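Local coordinates for protein predicted zincin-like metalloprotease (Acidothermus cellulolyticus 11B, PDB 3E11) that is of unknown function but has a zincin-like fold, binds calcium, and is predicted to be a metal-dependent protease, at residues Ala15-Gly20 with Glu85-Val90; Val94-Ala99 with Glu107-Leu112. One frame throughout, in Å; residues are numbered along the deposited sequence.

Interaction 1: residues Ala15-Gly20 with Glu85-Val90; sequences AEALDG and EVIDEV
Ile87 and Val90, one turn apart on helix 83-101, meet Glu16 and Ala17 near the C-terminal end of helix 7-19, in a helix-helix packing where a small residue permits close approach. The segment axes come within 8.3 Å and cross at -55°, and the CA atoms of Ala17 and Ile87 lie only 5.0 Å apart. Taken along helix 83-101, the contact begins at Ile87, whose two branches divide the work. A chi1 of -70° puts CG1 beside the backbone N and CG2 anti to it, and CG2 lies against the backbone of Ala17, 3.9 Å from Ala17 CA. Its CD1 reaches instead the aliphatic part of Glu16, 3.7 Å from Glu16 CG, a less certain contact because Glu16 is modelled in two conformers and this is one of them. The backbone takes part too: Ile87 O stands 3.5 Å from Ala17 CB, a van der Waals contact. One turn on, Val90 presents its CG1 3.7 Å from Ala17 CB, so the one methyl of Ala17 touches both the Ile87 carbonyl oxygen and the Val90 branch. No hydrogen bond links the two segments, but Arg91, next along the helix, donates to the carbonyl oxygens of Glu16 and Ala17. Phe10 and Leu13 of helix 7-19 extend the apolar seam over Val86, Ile87 and Val90, and Ile76 of helix 73-78 packs against Val86 and Val90.

Interaction 2: residues Val94-Ala99 with Glu107-Leu112; sequences VVHEIA and ERLHEL
Leu109 pushes its forked end between His96 and Ala99, on a helix carrying the HExxH pattern of zincins; His96 and Glu97 would be its first two members, and no metal is bound to its histidines here. Of the two methyls of Leu109, CD1 alone lies on the His96 ring, over its centre, 3.9 Å from the centroid and 6° off the ring normal, a CH-pi contact made squarely on the face. All five ring atoms of His96 are thus at nearly equal distance from that methyl. A chi1 of -74° sets CG of His96 anti to the carbonyl carbon, and chi2 of -126° turns the ring face to Leu109. Ala99 CB touches both methyls, CD2 more closely, and CD2 also lies loosely against Val95, 4.4 Å from Val95 CG1. An alanine in place of His96 would probably leave Leu109 CD1 without the ring face it rests on and the leucine end freer to turn. Tyr114, at the chain end, also touches His96. Behind Leu109, within the 107-112 segment, Arg108 forms a side-on salt bridge with Glu111, NE to OE1 and NH2 to OE2, from above the carboxylate plane. The tightest packing is at the alanine, where Leu109 CD2 comes to 3.3 Å from Ala99 CB, closer than usual for two carbons.

Helix 83-101 serves both contacts: interaction 1 uses its N-terminal part to receive helix 7-19, and interaction 2 uses its later turns, which carry His96 and Glu97 of the HExxH pattern, to receive helix 106-110. Their centres are 15 Å apart, yet they adjoin, since Leu18 CD2, in one of its two modelled conformers, packs 4.0 Å from Val94 CG1. Asp19, a calcium ligand in a structure of this protein though no calcium is bound to this chain, lies in the 15-20 segment; the side chains of Asp19 and Val95 are about 11 Å apart between nearest atoms. One helix thus joins the packing beside the calcium-binding residue to that around the presumed metal-binding motif.

Interaction 1: residues Ala15-Gly20 with Glu85-Val90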
ATOM      1  N   ALA A  15       0.167  -8.174  -4.945  1.00  8.26           N
ATOM      2  CA  ALA A  15      -0.905  -8.332  -5.909  1.00  9.16           C
ATOM      3  C   ALA A  15      -2.115  -8.970  -5.223  1.00  9.36           C
ATOM      4  O   ALA A  15      -3.232  -8.503  -5.417  1.00 10.78           O
ATOM      5  CB  ALA A  15      -0.478  -9.128  -7.111  1.00  8.69           C
ATOM      6  N   GLU A  16      -1.879  -9.996  -4.406  1.00 10.25           N
ATOM      7  CA  GLU A  16      -2.967 -10.675  -3.681  0.50  9.64           C
ATOM      8  C   GLU A  16      -3.627  -9.728  -2.684  1.00  9.62           C
ATOM      9  O   GLU A  16      -4.839  -9.765  -2.503  1.00  8.78           O
ATOM     10  CB  GLU A  16      -2.467 -11.916  -2.950  0.50 10.07           C
ATOM     11  CG  GLU A  16      -3.569 -12.677  -2.185  0.50  9.58           C
ATOM     12  CD  GLU A  16      -4.594 -13.322  -3.092  0.50 11.17           C
ATOM     13  OE1 GLU A  16      -4.284 -13.520  -4.284  0.50 11.75           O
ATOM     14  OE2 GLU A  16      -5.709 -13.644  -2.620  0.50 10.64           O
ATOM     15  N   ALA A  17      -2.823  -8.874  -2.039  1.00  9.01           N
ATOM     16  CA  ALA A  17      -3.335  -7.858  -1.119  1.00  8.71           C
ATOM     17  C   ALA A  17      -4.276  -6.902  -1.882  1.00  8.50           C
ATOM     18  O   ALA A  17      -5.389  -6.652  -1.441  1.00  8.14           O
ATOM     19  CB  ALA A  17      -2.198  -7.087  -0.475  1.00  8.86           C
ATOM     20  N   LEU A  18      -3.848  -6.425  -3.053  1.00  7.54           N
ATOM     21  CA  LEU A  18      -4.640  -5.451  -3.810  0.50  8.04           C
ATOM     22  C   LEU A  18      -5.922  -6.102  -4.326  1.00  8.37           C
ATOM     23  O   LEU A  18      -6.981  -5.493  -4.293  1.00  7.58           O
ATOM     24  CB  LEU A  18      -3.835  -4.852  -4.988  0.50  8.32           C
ATOM     25  CG  LEU A  18      -2.769  -3.773  -4.715  0.50  7.82           C
ATOM     26  CD1 LEU A  18      -2.357  -3.122  -6.036  0.50  7.51           C
ATOM     27  CD2 LEU A  18      -3.264  -2.697  -3.772  0.50  6.89           C
ATOM     28  N   ASP A  19      -5.815  -7.349  -4.786  1.00  8.24           N
ATOM     29  CA  ASP A  19      -6.969  -8.069  -5.311  1.00  8.98           C
ATOM     30  C   ASP A  19      -8.063  -8.206  -4.226  1.00  8.97           C
ATOM     31  O   ASP A  19      -9.226  -8.296  -4.542  1.00  7.57           O
ATOM     32  CB  ASP A  19      -6.565  -9.463  -5.814  1.00  8.79           C
ATOM     33  CG  ASP A  19      -5.679  -9.422  -7.090  1.00 12.20           C
ATOM     34  OD1 ASP A  19      -5.524  -8.348  -7.712  1.00 19.17           O
ATOM     35  OD2 ASP A  19      -5.093 -10.471  -7.423  1.00 15.33           O
ATOM     36  N   GLY A  20      -7.663  -8.232  -2.958  1.00  9.68           N
ATOM     37  CA  GLY A  20      -8.593  -8.398  -1.847  1.00 10.10           C
ATOM     38  C   GLY A  20      -9.041  -7.095  -1.197  1.00 10.13           C
ATOM     39  O   GLY A  20      -9.716  -7.117  -0.179  1.00  9.06           O
ATOM     40  N   GLU A  85      -0.235 -13.633   6.633  1.00  8.66           N
ATOM     41  CA  GLU A  85      -0.136 -12.458   7.522  1.00  8.86           C
ATOM     42  C   GLU A  85       0.448 -11.283   6.759  1.00  7.98           C
ATOM     43  O   GLU A  85       0.003 -10.149   6.928  1.00  8.57           O
ATOM     44  CB  GLU A  85       0.668 -12.742   8.785  1.00  7.92           C
ATOM     45  CG  GLU A  85      -0.064 -13.676   9.731  1.00 10.20           C
ATOM     46  CD  GLU A  85       0.630 -13.885  11.068  1.00 10.94           C
ATOM     47  OE1 GLU A  85       1.734 -13.376  11.304  1.00 11.20           O
ATOM     48  OE2 GLU A  85       0.029 -14.583  11.902  1.00 13.94           O
ATOM     49  N   VAL A  86       1.429 -11.550   5.908  1.00  8.18           N
ATOM     50  CA  VAL A  86       2.032 -10.500   5.064  1.00  8.11           C
ATOM     51  C   VAL A  86       0.966  -9.881   4.140  1.00  7.84           C
ATOM     52  O   VAL A  86       0.845  -8.653   4.053  1.00  8.00           O
ATOM     53  CB  VAL A  86       3.239 -10.995   4.207  1.00  8.22           C
ATOM     54  CG1 VAL A  86       3.692  -9.906   3.242  1.00  8.04           C
ATOM     55  CG2 VAL A  86       4.393 -11.361   5.086  1.00  7.00           C
ATOM     56  N   ILE A  87       0.209 -10.723   3.457  1.00  7.85           N
ATOM     57  CA  ILE A  87      -0.877 -10.257   2.581  1.00  8.17           C
ATOM     58  C   ILE A  87      -1.815  -9.325   3.345  1.00  7.48           C
ATOM     59  O   ILE A  87      -2.136  -8.198   2.877  1.00  7.19           O
ATOM     60  CB  ILE A  87      -1.682 -11.446   1.965  1.00  7.93           C
ATOM     61  CG1 ILE A  87      -0.820 -12.204   0.928  1.00  9.22           C
ATOM     62  CG2 ILE A  87      -2.925 -10.927   1.284  1.00 10.62           C
ATOM     63  CD1 ILE A  87      -1.303 -13.605   0.587  1.00  9.42           C
ATOM     64  N   ASP A  88      -2.246  -9.790   4.518  1.00  8.40           N
ATOM     65  CA  ASP A  88      -3.172  -9.033   5.370  1.00  8.74           C
ATOM     66  C   ASP A  88      -2.597  -7.692   5.795  1.00  8.60           C
ATOM     67  O   ASP A  88      -3.277  -6.664   5.753  1.00  7.41           O
ATOM     68  CB  ASP A  88      -3.538  -9.832   6.607  1.00  9.06           C
ATOM     69  CG  ASP A  88      -4.473 -10.950   6.295  1.00 10.57           C
ATOM     70  OD1 ASP A  88      -5.015 -10.957   5.192  1.00 15.30           O
ATOM     71  OD2 ASP A  88      -4.655 -11.847   7.132  1.00 14.95           O
ATOM     72  N   GLU A  89      -1.340  -7.724   6.200  1.00  7.86           N
ATOM     73  CA  GLU A  89      -0.661  -6.546   6.649  1.00  8.19           C
ATOM     74  C   GLU A  89      -0.459  -5.553   5.518  1.00  7.85           C
ATOM     75  O   GLU A  89      -0.618  -4.348   5.707  1.00  7.13           O
ATOM     76  CB  GLU A  89       0.668  -6.922   7.292  1.00  8.60           C
ATOM     77  CG  GLU A  89       1.198  -5.876   8.242  1.00 10.86           C
ATOM     78  CD  GLU A  89       0.228  -5.578   9.380  1.00 14.92           C
ATOM     79  OE1 GLU A  89      -0.397  -6.502   9.908  1.00 19.05           O
ATOM     80  OE2 GLU A  89       0.072  -4.412   9.720  1.00 16.89           O
ATOM     81  N   VAL A  90      -0.056  -6.047   4.367  1.00  6.79           N
ATOM     82  CA  VAL A  90       0.040  -5.181   3.177  1.00  7.89           C
ATOM     83  C   VAL A  90      -1.328  -4.558   2.820  1.00  7.99           C
ATOM     84  O   VAL A  90      -1.426  -3.336   2.583  1.00  7.73           O
ATOM     85  CB  VAL A  90       0.619  -5.906   1.961  1.00  7.77           C
ATOM     86  CG1 VAL A  90       0.563  -4.990   0.676  1.00  7.10           C
ATOM     87  CG2 VAL A  90       2.074  -6.308   2.203  1.00  7.80           C
TER

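Interaction 2: residues Val94-Ala99 with Glu107-Leu112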
ATOM      1  N   VAL A  94      -2.188  -0.478   2.726  1.00  8.80           N
ATOM      2  CA  VAL A  94      -2.709   0.204   1.538  1.00  8.90           C
ATOM      3  C   VAL A  94      -4.057   0.877   1.859  1.00  8.60           C
ATOM      4  O   VAL A  94      -4.266   2.063   1.531  1.00  7.56           O
ATOM      5  CB  VAL A  94      -2.839  -0.763   0.342  1.00  9.22           C
ATOM      6  CG1 VAL A  94      -3.498  -0.068  -0.830  1.00 10.50           C
ATOM      7  CG2 VAL A  94      -1.468  -1.307  -0.085  1.00  9.97           C
ATOM      8  N   VAL A  95      -4.975   0.125   2.480  1.00  7.95           N
ATOM      9  CA  VAL A  95      -6.300   0.676   2.802  1.00  8.78           C
ATOM     10  C   VAL A  95      -6.208   1.867   3.778  1.00  9.08           C
ATOM     11  O   VAL A  95      -6.864   2.910   3.587  1.00 10.07           O
ATOM     12  CB  VAL A  95      -7.258  -0.396   3.347  1.00  8.80           C
ATOM     13  CG1 VAL A  95      -8.538   0.243   3.873  1.00  8.56           C
ATOM     14  CG2 VAL A  95      -7.611  -1.360   2.235  1.00  9.78           C
ATOM     15  N   HIS A  96      -5.375   1.754   4.800  1.00  9.08           N
ATOM     16  CA  HIS A  96      -5.137   2.911   5.666  1.00  9.00           C
ATOM     17  C   HIS A  96      -4.549   4.100   4.948  1.00  8.81           C
ATOM     18  O   HIS A  96      -4.960   5.241   5.182  1.00  9.19           O
ATOM     19  CB  HIS A  96      -4.279   2.524   6.874  1.00  9.75           C
ATOM     20  CG  HIS A  96      -5.043   1.734   7.887  1.00 12.07           C
ATOM     21  ND1 HIS A  96      -5.118   2.089   9.213  1.00 15.84           N
ATOM     22  CD2 HIS A  96      -5.826   0.637   7.745  1.00 14.78           C
ATOM     23  CE1 HIS A  96      -5.867   1.207   9.856  1.00 16.69           C
ATOM     24  NE2 HIS A  96      -6.312   0.320   8.985  1.00 15.92           N
ATOM     25  N   GLU A  97      -3.592   3.846   4.069  1.00  8.33           N
ATOM     26  CA  GLU A  97      -2.929   4.935   3.378  1.00  8.88           C
ATOM     27  C   GLU A  97      -3.906   5.634   2.451  1.00  8.34           C
ATOM     28  O   GLU A  97      -3.956   6.856   2.414  1.00  8.34           O
ATOM     29  CB  GLU A  97      -1.679   4.443   2.627  1.00  9.47           C
ATOM     30  CG  GLU A  97      -0.484   4.141   3.552  1.00  9.63           C
ATOM     31  CD  GLU A  97      -0.084   5.351   4.382  1.00  9.03           C
ATOM     32  OE1 GLU A  97      -0.157   6.479   3.874  1.00 12.17           O
ATOM     33  OE2 GLU A  97       0.253   5.184   5.565  1.00  9.71           O
ATOM     34  N   ILE A  98      -4.719   4.877   1.726  1.00  7.20           N
ATOM     35  CA  ILE A  98      -5.674   5.510   0.820  1.00  6.93           C
ATOM     36  C   ILE A  98      -6.769   6.248   1.601  1.00  7.69           C
ATOM     37  O   ILE A  98      -7.152   7.375   1.247  1.00  7.90           O
ATOM     38  CB  ILE A  98      -6.236   4.507  -0.237  1.00  6.51           C
ATOM     39  CG1 ILE A  98      -6.850   5.285  -1.408  1.00  5.04           C
ATOM     40  CG2 ILE A  98      -7.190   3.507   0.351  1.00  6.63           C
ATOM     41  CD1 ILE A  98      -5.842   6.150  -2.158  1.00  5.22           C
ATOM     42  N   ALA A  99      -7.223   5.648   2.690  1.00  8.11           N
ATOM     43  CA  ALA A  99      -8.267   6.257   3.512  1.00  9.23           C
ATOM     44  C   ALA A  99      -7.803   7.602   4.089  1.00  9.86           C
ATOM     45  O   ALA A  99      -8.521   8.606   4.037  1.00 10.31           O
ATOM     46  CB  ALA A  99      -8.661   5.301   4.602  1.00  9.18           C
ATOM     47  N   GLU A 107     -11.199   5.712  13.115  1.00 17.62           N
ATOM     48  CA  GLU A 107     -12.493   5.420  13.731  1.00 17.38           C
ATOM     49  C   GLU A 107     -13.514   5.105  12.637  1.00 17.09           C
ATOM     50  O   GLU A 107     -14.317   4.189  12.785  1.00 17.08           O
ATOM     51  CB  GLU A 107     -12.999   6.581  14.580  1.00 17.21           C
ATOM     52  CG  GLU A 107     -12.232   6.840  15.858  1.00 17.83           C
ATOM     53  CD  GLU A 107     -12.878   7.947  16.684  1.00 17.63           C
ATOM     54  N   ARG A 108     -13.479   5.881  11.555  1.00 16.60           N
ATOM     55  CA  ARG A 108     -14.322   5.630  10.385  1.00 16.98           C
ATOM     56  C   ARG A 108     -13.946   4.308   9.712  1.00 17.55           C
ATOM     57  O   ARG A 108     -14.825   3.571   9.268  1.00 16.77           O
ATOM     58  CB  ARG A 108     -14.204   6.767   9.356  1.00 16.93           C
ATOM     59  CG  ARG A 108     -14.659   8.168   9.786  1.00 17.48           C
ATOM     60  CD  ARG A 108     -16.143   8.259  10.113  1.00 19.20           C
ATOM     61  NE  ARG A 108     -16.426   7.626  11.396  1.00 21.01           N
ATOM     62  CZ  ARG A 108     -16.256   8.189  12.597  1.00 22.46           C
ATOM     63  NH1 ARG A 108     -15.826   9.440  12.725  1.00 23.26           N
ATOM     64  NH2 ARG A 108     -16.532   7.487  13.693  1.00 21.87           N
ATOM     65  N   LEU A 109     -12.642   4.025   9.636  1.00 18.29           N
ATOM     66  CA  LEU A 109     -12.139   2.773   9.071  1.00 19.78           C
ATOM     67  C   LEU A 109     -12.552   1.561   9.869  1.00 20.78           C
ATOM     68  O   LEU A 109     -12.783   0.506   9.290  1.00 21.11           O
ATOM     69  CB  LEU A 109     -10.612   2.782   8.978  1.00 20.12           C
ATOM     70  CG  LEU A 109     -10.003   3.691   7.923  1.00 21.14           C
ATOM     71  CD1 LEU A 109      -8.470   3.726   8.093  1.00 21.68           C
ATOM     72  CD2 LEU A 109     -10.425   3.222   6.525  1.00 23.09           C
ATOM     73  N   HIS A 110     -12.626   1.694  11.194  1.00 21.29           N
ATOM     74  CA  HIS A 110     -13.091   0.602  12.024  1.00 22.44           C
ATOM     75  C   HIS A 110     -14.533   0.284  11.664  1.00 23.10           C
ATOM     76  O   HIS A 110     -14.931  -0.873  11.672  1.00 23.21           O
ATOM     77  CB  HIS A 110     -12.979   0.952  13.512  1.00 22.89           C
ATOM     78  CG  HIS A 110     -11.569   1.083  14.002  1.00 23.78           C
ATOM     79  ND1 HIS A 110     -10.531   0.322  13.502  1.00 24.80           N
ATOM     80  CD2 HIS A 110     -11.030   1.865  14.967  1.00 24.31           C
ATOM     81  CE1 HIS A 110      -9.412   0.641  14.127  1.00 24.41           C
ATOM     82  NE2 HIS A 110      -9.688   1.571  15.025  1.00 25.19           N
ATOM     83  N   GLU A 111     -15.307   1.324  11.343  1.00 24.02           N
ATOM     84  CA  GLU A 111     -16.644   1.159  10.763  1.00 24.89           C
ATOM     85  C   GLU A 111     -16.615   0.578   9.333  1.00 25.76           C
ATOM     86  O   GLU A 111     -17.642   0.169   8.817  1.00 25.91           O
ATOM     87  CB  GLU A 111     -17.393   2.494  10.745  1.00 24.85           C
ATOM     88  CG  GLU A 111     -17.597   3.121  12.110  1.00 24.30           C
ATOM     89  CD  GLU A 111     -18.188   4.514  12.026  1.00 24.86           C
ATOM     90  OE1 GLU A 111     -18.316   5.044  10.900  1.00 27.16           O
ATOM     91  OE2 GLU A 111     -18.534   5.080  13.081  1.00 23.22           O
ATOM     92  N   LEU A 112     -15.441   0.557   8.704  1.00 26.97           N
ATOM     93  CA  LEU A 112     -15.248  -0.054   7.385  1.00 27.92           C
ATOM     94  C   LEU A 112     -14.364  -1.325   7.434  1.00 28.88           C
ATOM     95  O   LEU A 112     -13.839  -1.774   6.402  1.00 28.89           O
ATOM     96  CB  LEU A 112     -14.661   0.985   6.431  1.00 28.10           C
ATOM     97  CG  LEU A 112     -15.594   2.171   6.121  1.00 28.39           C
ATOM     98  CD1 LEU A 112     -14.809   3.412   5.654  1.00 28.29           C
ATOM     99  CD2 LEU A 112     -16.638   1.762   5.083  1.00 29.41           C
TER